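Local coordinates for protein aldose 1-epimerase (Escherichia coli, PDB 3NRE) that probably interconverts the alpha and beta anomers of aldose sugars, as in other members of the aldose 1-epimerase family, at residues K38-V42 with A43-S47; P153-P156 with Q157-I160; A259-D262 with H263-P266; H122-A125 with D126-T129. All blocks are in the same frame, centred on the assembly; numbering follows the deposited sequence. Where two conformers were deposited one is given.

How the interactions relate
Along the chain the order is interaction 1, interaction 4, interaction 2 and interaction 3, each a tight local turn or loop between beta-strands. Interactions 1 and 4 both pack on strand 22-28, their centres about 22 Å apart. Interactions 2 and 4 reach the same nine-stranded antiparallel sheet, through strand 159-162 and through strands 114-123 and 127-136, centres about 23 Å apart. Interaction 3 is the most distant, about 29 to 33 Å from the others between centres, but its flanking strands 250-256 and 272-274 pair with strand 142-153, which runs into interaction 2. None of the four touches another, so each shapes a separate connection of this all-beta, galactose-mutarotase-like fold.

Interaction 1 of 4, residues K38-V42 with A43-S47; sequences KKSGV and ATDAS
The carboxylate of Asp-45 turns back over the loop that leads into it and meets Ser-40 through OD2, while the aliphatic part of Lys-38 runs obliquely past it. Ser-40 OG donates to Asp-45 OD2 over 3.0 Å, on the anti lone pair, away from OD1. The same hydroxyl oxygen accepts the N-H of Val-42 at 3.1 Å. With OG set between its own N and carbonyl carbon (chi1 65°), Ser-40 can reach both partners. The extended Lys-38 chain lays CD 3.8 Å from Asp-45 CG. Its NZ, 4.5 Å from Asp-45 OD1, is beyond a salt bridge, although the opposite charges should still attract.

Backbone bonds bring these residues together. Lys-38 N donates to Asp-45 O (3.0 Å), closing the loop at its base, and Asp-45 N donates to Val-42 O (2.9 Å). Val-42 CG1 rests 3.5 Å from Thr-44 OG1, the two side chains at a slant. Gly-41 takes a positive phi, a conformation that favours glycine. Behind the loop, Ala-43 and Ala-46 pack on Val-22 of strand 22-28. The arrangement is an ST turn at Ser-40 followed by a short 3-10 segment, 43-45, in the connection between strands 31-32 and 48-51.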
# COMPACT_ATOMS: atom_id res chain seq x y z
N LYS A 38 7.67 11.27 9.36
CA LYS A 38 8.40 12.50 9.56
C LYS A 38 7.60 13.77 9.37
O LYS A 38 8.14 14.87 9.65
CB LYS A 38 9.61 12.59 8.62
CG LYS A 38 10.59 11.47 8.83
CD LYS A 38 11.85 11.71 7.98
CE LYS A 38 13.05 10.85 8.39
NZ LYS A 38 14.24 11.27 7.54
N LYS A 39 6.37 13.67 8.89
CA LYS A 39 5.55 14.86 8.67
C LYS A 39 6.28 15.87 7.79
O LYS A 39 6.26 17.10 8.04
CB LYS A 39 5.04 15.45 10.00
CG LYS A 39 4.15 14.48 10.75
CD LYS A 39 3.65 14.96 12.12
CE LYS A 39 2.62 13.92 12.70
NZ LYS A 39 2.19 14.33 14.11
N SER A 40 6.95 15.33 6.76
CA SER A 40 7.83 16.11 5.86
C SER A 40 7.11 16.51 4.59
O SER A 40 7.58 17.39 3.86
CB SER A 40 9.05 15.27 5.47
OG SER A 40 8.62 14.16 4.70
N GLY A 41 5.96 15.88 4.31
CA GLY A 41 5.21 16.04 3.05
C GLY A 41 5.71 15.15 1.92
O GLY A 41 5.24 15.25 0.75
N VAL A 42 6.67 14.25 2.24
CA VAL A 42 7.17 13.27 1.32
C VAL A 42 6.61 11.91 1.77
O VAL A 42 6.82 11.45 2.92
CB VAL A 42 8.71 13.26 1.34
CG1 VAL A 42 9.22 12.16 0.38
CG2 VAL A 42 9.27 14.70 0.96
N ALA A 43 5.84 11.30 0.90
CA ALA A 43 5.10 10.07 1.25
C ALA A 43 5.97 8.90 1.70
O ALA A 43 5.56 8.13 2.57
CB ALA A 43 4.17 9.65 0.09
N THR A 44 7.16 8.79 1.12
CA THR A 44 8.09 7.72 1.50
C THR A 44 8.72 7.93 2.87
O THR A 44 9.45 7.05 3.36
CB THR A 44 9.18 7.52 0.43
OG1 THR A 44 9.87 8.76 0.19
CG2 THR A 44 8.55 6.99 -0.88
N ASP A 45 8.44 9.06 3.51
CA ASP A 45 8.84 9.30 4.91
C ASP A 45 7.68 9.09 5.89
O ASP A 45 7.89 9.27 7.08
CB ASP A 45 9.33 10.71 5.12
CG ASP A 45 10.62 11.02 4.41
OD1 ASP A 45 11.46 10.10 4.21
OD2 ASP A 45 10.81 12.25 4.17
N ALA A 46 6.51 8.72 5.38
CA ALA A 46 5.29 8.62 6.20
C ALA A 46 5.11 7.23 6.79
O ALA A 46 6.01 6.40 6.72
CB ALA A 46 4.08 8.98 5.38
N SER A 47 3.98 7.00 7.43
CA SER A 47 3.66 5.66 8.00
C SER A 47 2.97 4.72 7.00
O SER A 47 3.05 3.51 7.16
CB SER A 47 2.72 5.82 9.20
OG SER A 47 3.26 6.72 10.11

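Interaction 2 of 4, residues P153-P156 with Q157-I160; sequences PLSP and QTRI
Ser-155 and Thr-158 face each other across a type I beta turn at the protein surface, which turns the chain from strand 142-153 of the eight-stranded sheet into strand 159-162 of the nine-stranded sheet. The turn's own bond runs from Thr-158 N to Ser-155 O at 3.0 Å, and two side-chain hydroxyls add bonds to it. Thr-158 OG1 accepts the N-H of Ser-155 over 2.9 Å, joining the pair through both backbone and side chain. Thr-158 OG1 lies anti to the carbonyl carbon (chi1 -53°), which swings the hydroxyl back across the turn; Gln-215 OE1 is its other partner. Ser-155 OG in turn accepts from Gln-157 N at 2.9 Å, fairly straight at 165°. The bend at chi2 carries the amide of Gln-157 over toward Pro-156, whose CB is 4.1 Å from Gln-157 NE2.

A water donates to Thr-158 O at 2.7 Å and more weakly to Ser-155 O, linking the two carbonyls at the turn's ends. The apolar element is slight: Leu-154 CD1 reaches 3.9 Å from Thr-158 CB, the two side chains crossing nearly at a right angle. Both also lean on Phe-251 of strand 250-256, while beyond the turn the backbone of Arg-159 pairs with Glu-214 of strand 210-215 and that of Ile-160 with Ala-193 of strand 193-194.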
# COMPACT_ATOMS: atom_id res chain seq x y z
N PRO A 153 7.26 -1.18 12.05
CA PRO A 153 8.50 -1.25 12.78
C PRO A 153 9.11 -2.62 12.57
O PRO A 153 8.39 -3.60 12.46
CB PRO A 153 8.09 -1.08 14.24
CG PRO A 153 6.62 -0.66 14.17
CD PRO A 153 6.08 -0.97 12.89
N LEU A 154 10.42 -2.68 12.55
CA LEU A 154 11.10 -3.99 12.46
C LEU A 154 12.05 -4.20 13.58
O LEU A 154 12.90 -3.36 13.84
CB LEU A 154 11.88 -4.07 11.13
CG LEU A 154 12.60 -5.36 10.76
CD1 LEU A 154 11.63 -6.55 10.74
CD2 LEU A 154 13.31 -5.28 9.39
N SER A 155 11.92 -5.36 14.23
CA SER A 155 12.79 -5.81 15.29
C SER A 155 13.40 -7.15 14.87
O SER A 155 12.78 -7.86 14.06
CB SER A 155 11.95 -5.98 16.57
OG SER A 155 12.52 -6.90 17.45
N PRO A 156 14.58 -7.52 15.45
CA PRO A 156 15.13 -8.86 15.21
C PRO A 156 14.11 -9.92 15.56
O PRO A 156 14.17 -11.01 15.01
CB PRO A 156 16.32 -8.94 16.18
CG PRO A 156 16.73 -7.56 16.41
CD PRO A 156 15.48 -6.69 16.26
N GLN A 157 13.15 -9.58 16.45
CA GLN A 157 12.18 -10.59 16.92
C GLN A 157 10.90 -10.60 16.05
O GLN A 157 10.11 -11.50 16.19
CB GLN A 157 11.73 -10.31 18.36
CG GLN A 157 12.86 -9.86 19.28
CD GLN A 157 14.00 -10.78 19.39
OE1 GLN A 157 13.88 -11.99 19.15
NE2 GLN A 157 15.12 -10.24 19.92
N THR A 158 10.68 -9.59 15.23
CA THR A 158 9.46 -9.54 14.37
C THR A 158 9.31 -10.77 13.45
O THR A 158 10.30 -11.29 12.92
CB THR A 158 9.48 -8.28 13.45
OG1 THR A 158 9.67 -7.12 14.23
CG2 THR A 158 8.17 -8.12 12.71
N ARG A 159 8.06 -11.22 13.30
CA ARG A 159 7.72 -12.34 12.41
C ARG A 159 6.43 -11.98 11.68
O ARG A 159 5.58 -11.30 12.23
CB ARG A 159 7.55 -13.66 13.19
CG ARG A 159 8.85 -14.09 13.97
CD ARG A 159 8.77 -15.50 14.45
NE ARG A 159 7.47 -15.82 15.04
CZ ARG A 159 7.02 -17.06 15.25
NH1 ARG A 159 7.79 -18.09 14.93
NH2 ARG A 159 5.81 -17.27 15.78
N ILE A 160 6.31 -12.38 10.42
CA ILE A 160 5.07 -12.21 9.66
C ILE A 160 4.59 -13.53 9.07
O ILE A 160 5.36 -14.48 8.90
CB ILE A 160 5.24 -11.19 8.50
CG1 ILE A 160 6.25 -11.70 7.47
CG2 ILE A 160 5.68 -9.84 9.05
CD1 ILE A 160 6.25 -10.86 6.16
O HOH W 1 12.51 -10.23 11.75

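Interaction 3 of 4, residues A259-D262 with H263-P266; sequences APDD and HHRP
Arg-265 NH1 is gripped by two acceptors, Asp-262 OD1 at 2.6 Å and Pro-260 O at 2.9 Å. The first bond is a salt bridge. NH1 meets OD1 from above the carboxylate plane, and the carboxylate and guanidinium planes stand 82° apart, so the two groups meet through a single N-H rather than as a flat, two-pronged pair. Both acceptors lie at the guanidinium edge, Asp-262 OD1 tilted from its plane and Pro-260 O closer to it, where NH2 adds a weak second bond. The arginine chain runs out extended to NE, and the turn at chi4 (88°) swings NH1 to both acceptors, beside Ala-259 CB. The other carboxylate oxygen, Asp-262 OD2, accepts from Ala-259 N at 2.9 Å and also from Asp-270 N. The aspartate thereby ties the start of the turn to the arginine and to the later part of the loop.

Ala-259 to Asp-262 form a type II beta turn, closed by Asp-262 N to Ala-259 O (3.2 Å), with Asp-261 at positive phi. From Asp-262 the chain runs on as a short 3-10 segment, 262-264; His-264 N bonds to Asp-261 O and Arg-265 N to Asp-262 O, each at 3.0 Å. Asp-261 OD2 lies by the His-264 ring edge. It is hydrogen-bonded to Ser-59 OG. Buried His-263 bonds through NE2 to Tyr-113 OH, its ring edge-to-face with Phe-54 and Phe-63. The loop links strand 250-256 to strand 272-274; Ala-259, Pro-260 and Arg-265 all touch Trp-168 of strand 166-170.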
# COMPACT_ATOMS: atom_id res chain seq x y z
N ALA A 259 -2.16 -7.93 -9.30
CA ALA A 259 -0.78 -8.38 -9.43
C ALA A 259 0.04 -7.31 -10.14
O ALA A 259 -0.50 -6.61 -10.99
CB ALA A 259 -0.70 -9.66 -10.20
N PRO A 260 1.36 -7.26 -9.84
CA PRO A 260 2.20 -6.37 -10.62
C PRO A 260 2.14 -6.72 -12.11
O PRO A 260 2.12 -7.91 -12.47
CB PRO A 260 3.58 -6.63 -10.06
CG PRO A 260 3.51 -8.05 -9.52
CD PRO A 260 2.13 -8.18 -9.00
N ASP A 261 2.06 -5.69 -12.96
CA ASP A 261 2.07 -5.85 -14.42
C ASP A 261 0.78 -6.51 -14.92
O ASP A 261 0.75 -7.05 -16.00
CB ASP A 261 3.30 -6.63 -14.92
CG ASP A 261 4.40 -5.73 -15.50
OD1 ASP A 261 4.26 -4.51 -15.37
OD2 ASP A 261 5.37 -6.29 -16.12
N ASP A 262 -0.31 -6.43 -14.13
CA ASP A 262 -1.59 -6.94 -14.61
C ASP A 262 -2.04 -6.16 -15.84
O ASP A 262 -2.80 -6.66 -16.65
CB ASP A 262 -2.67 -6.89 -13.54
CG ASP A 262 -2.86 -8.21 -12.79
OD1 ASP A 262 -2.33 -9.27 -13.19
OD2 ASP A 262 -3.65 -8.17 -11.82
N HIS A 263 -1.54 -4.94 -16.02
CA HIS A 263 -1.89 -4.18 -17.23
C HIS A 263 -1.50 -4.94 -18.53
O HIS A 263 -2.02 -4.65 -19.60
CB HIS A 263 -1.18 -2.83 -17.26
CG HIS A 263 -1.83 -1.79 -16.41
ND1 HIS A 263 -1.66 -1.72 -15.05
CD2 HIS A 263 -2.61 -0.74 -16.75
CE1 HIS A 263 -2.30 -0.67 -14.59
NE2 HIS A 263 -2.88 -0.05 -15.59
N HIS A 264 -0.56 -5.88 -18.40
CA HIS A 264 -0.07 -6.69 -19.52
C HIS A 264 -0.73 -8.06 -19.68
O HIS A 264 -0.46 -8.77 -20.65
CB HIS A 264 1.43 -6.91 -19.40
CG HIS A 264 2.22 -5.64 -19.46
ND1 HIS A 264 3.37 -5.45 -18.72
CD2 HIS A 264 2.01 -4.49 -20.14
CE1 HIS A 264 3.84 -4.23 -18.95
NE2 HIS A 264 3.03 -3.63 -19.81
N ARG A 265 -1.59 -8.43 -18.74
CA ARG A 265 -2.22 -9.77 -18.75
C ARG A 265 -3.59 -9.70 -19.44
O ARG A 265 -4.14 -8.61 -19.60
CB ARG A 265 -2.39 -10.28 -17.32
CG ARG A 265 -1.14 -10.58 -16.65
CD ARG A 265 -1.25 -11.41 -15.39
NE ARG A 265 0.13 -11.59 -14.93
CZ ARG A 265 0.79 -10.75 -14.14
NH1 ARG A 265 0.20 -9.69 -13.65
NH2 ARG A 265 2.06 -10.98 -13.83
N PRO A 266 -4.14 -10.86 -19.85
CA PRO A 266 -5.45 -10.75 -20.51
C PRO A 266 -6.55 -10.12 -19.64
O PRO A 266 -6.65 -10.39 -18.41
CB PRO A 266 -5.82 -12.21 -20.85
CG PRO A 266 -4.49 -12.93 -20.90
CD PRO A 266 -3.59 -12.23 -19.91

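Interaction 4 of 4, residues H122-A125 with D126-T129; sequences HLTA and DTLT
His-122 and Thr-129 satisfy each other's backbone: His-122 N donates to Thr-129 O and Thr-129 N to His-122 O, both over 2.8 Å and in the carbonyl plane. Closer to the bend, Thr-124 N gives its hydrogen to Thr-127 O at 2.9 Å, nearly straight at 170°. The reciprocal bond is replaced by a side chain, for Thr-127 N turns to Thr-124 OG1 in a weak bond of 3.2 Å. A chi1 of 66° turns Thr-124 OG1 across the hairpin to receive it. In the conformer modelled here, one of two, Thr-127 OG1 donates to Asp-126 OD1 over 2.8 Å, reaching it from above the carboxylate plane.

These bonds close the beta hairpin of strands 114-123 and 127-136, an antiparallel pair in the nine-stranded sheet, with Ala-125 and Asp-126 at its bend. Two CA-H...O contacts supplement them: Leu-128 CA to His-122 O at 3.3 Å, and Leu-123 CA to Thr-127 O. The non-hydrogen-bonded pair Leu-123 and Leu-128 puts its side chains on the same face, where Leu-123 CD2 comes within 4.0 Å of Leu-128 CB. Both leucines press on Phe-26 of strand 22-28. On the sheet's other face stand His-122 and Thr-129. Strand 127-136 is bonded on its far edge, Asp-126 and Leu-128 pairing with Val-288 and Leu-286 of strand 279-290, and Leu-123 pairs with Asp-100 on the other side.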
# COMPACT_ATOMS: atom_id res chain seq x y z
N HIS A 122 -11.25 5.08 10.04
CA HIS A 122 -12.06 4.90 11.23
C HIS A 122 -11.31 4.16 12.32
O HIS A 122 -10.60 3.19 12.04
CB HIS A 122 -13.33 4.17 10.84
CG HIS A 122 -14.35 4.09 11.92
ND1 HIS A 122 -14.75 2.89 12.46
CD2 HIS A 122 -15.04 5.05 12.58
CE1 HIS A 122 -15.66 3.11 13.40
NE2 HIS A 122 -15.85 4.42 13.49
N LEU A 123 -11.45 4.62 13.58
CA LEU A 123 -10.81 3.98 14.73
C LEU A 123 -11.86 3.45 15.65
O LEU A 123 -12.83 4.16 15.94
CB LEU A 123 -9.97 4.97 15.53
CG LEU A 123 -8.55 5.25 15.12
CD1 LEU A 123 -7.90 6.13 16.18
CD2 LEU A 123 -7.76 3.94 14.93
N THR A 124 -11.68 2.22 16.11
CA THR A 124 -12.39 1.74 17.29
C THR A 124 -11.33 1.52 18.37
O THR A 124 -10.21 1.98 18.21
CB THR A 124 -13.15 0.45 17.02
OG1 THR A 124 -12.20 -0.59 16.73
CG2 THR A 124 -14.14 0.65 15.87
N ALA A 125 -11.66 0.84 19.47
CA ALA A 125 -10.66 0.72 20.54
C ALA A 125 -9.46 -0.19 20.16
O ALA A 125 -8.39 -0.09 20.79
CB ALA A 125 -11.31 0.25 21.85
N ASP A 126 -9.63 -1.07 19.17
CA ASP A 126 -8.52 -1.93 18.76
C ASP A 126 -8.27 -2.02 17.25
O ASP A 126 -7.35 -2.73 16.85
CB ASP A 126 -8.71 -3.34 19.33
CG ASP A 126 -9.96 -4.04 18.76
OD1 ASP A 126 -10.72 -3.39 18.00
OD2 ASP A 126 -10.17 -5.24 19.07
N THR A 127 -9.06 -1.35 16.42
CA THR A 127 -8.97 -1.51 14.99
C THR A 127 -9.01 -0.17 14.23
O THR A 127 -9.85 0.68 14.50
CB THR A 127 -10.13 -2.40 14.42
OG1 THR A 127 -10.34 -3.57 15.23
CG2 THR A 127 -9.85 -2.83 12.99
N LEU A 128 -8.14 -0.07 13.24
CA LEU A 128 -8.14 1.00 12.26
C LEU A 128 -8.68 0.42 10.95
O LEU A 128 -8.18 -0.63 10.49
CB LEU A 128 -6.70 1.45 11.98
CG LEU A 128 -6.52 2.35 10.75
CD1 LEU A 128 -7.32 3.65 10.89
CD2 LEU A 128 -5.03 2.62 10.47
N THR A 129 -9.70 1.07 10.38
CA THR A 129 -10.25 0.68 9.07
C THR A 129 -10.02 1.85 8.09
O THR A 129 -10.34 3.01 8.37
CB THR A 129 -11.76 0.36 9.17
OG1 THR A 129 -11.99 -0.65 10.17
CG2 THR A 129 -12.31 -0.15 7.83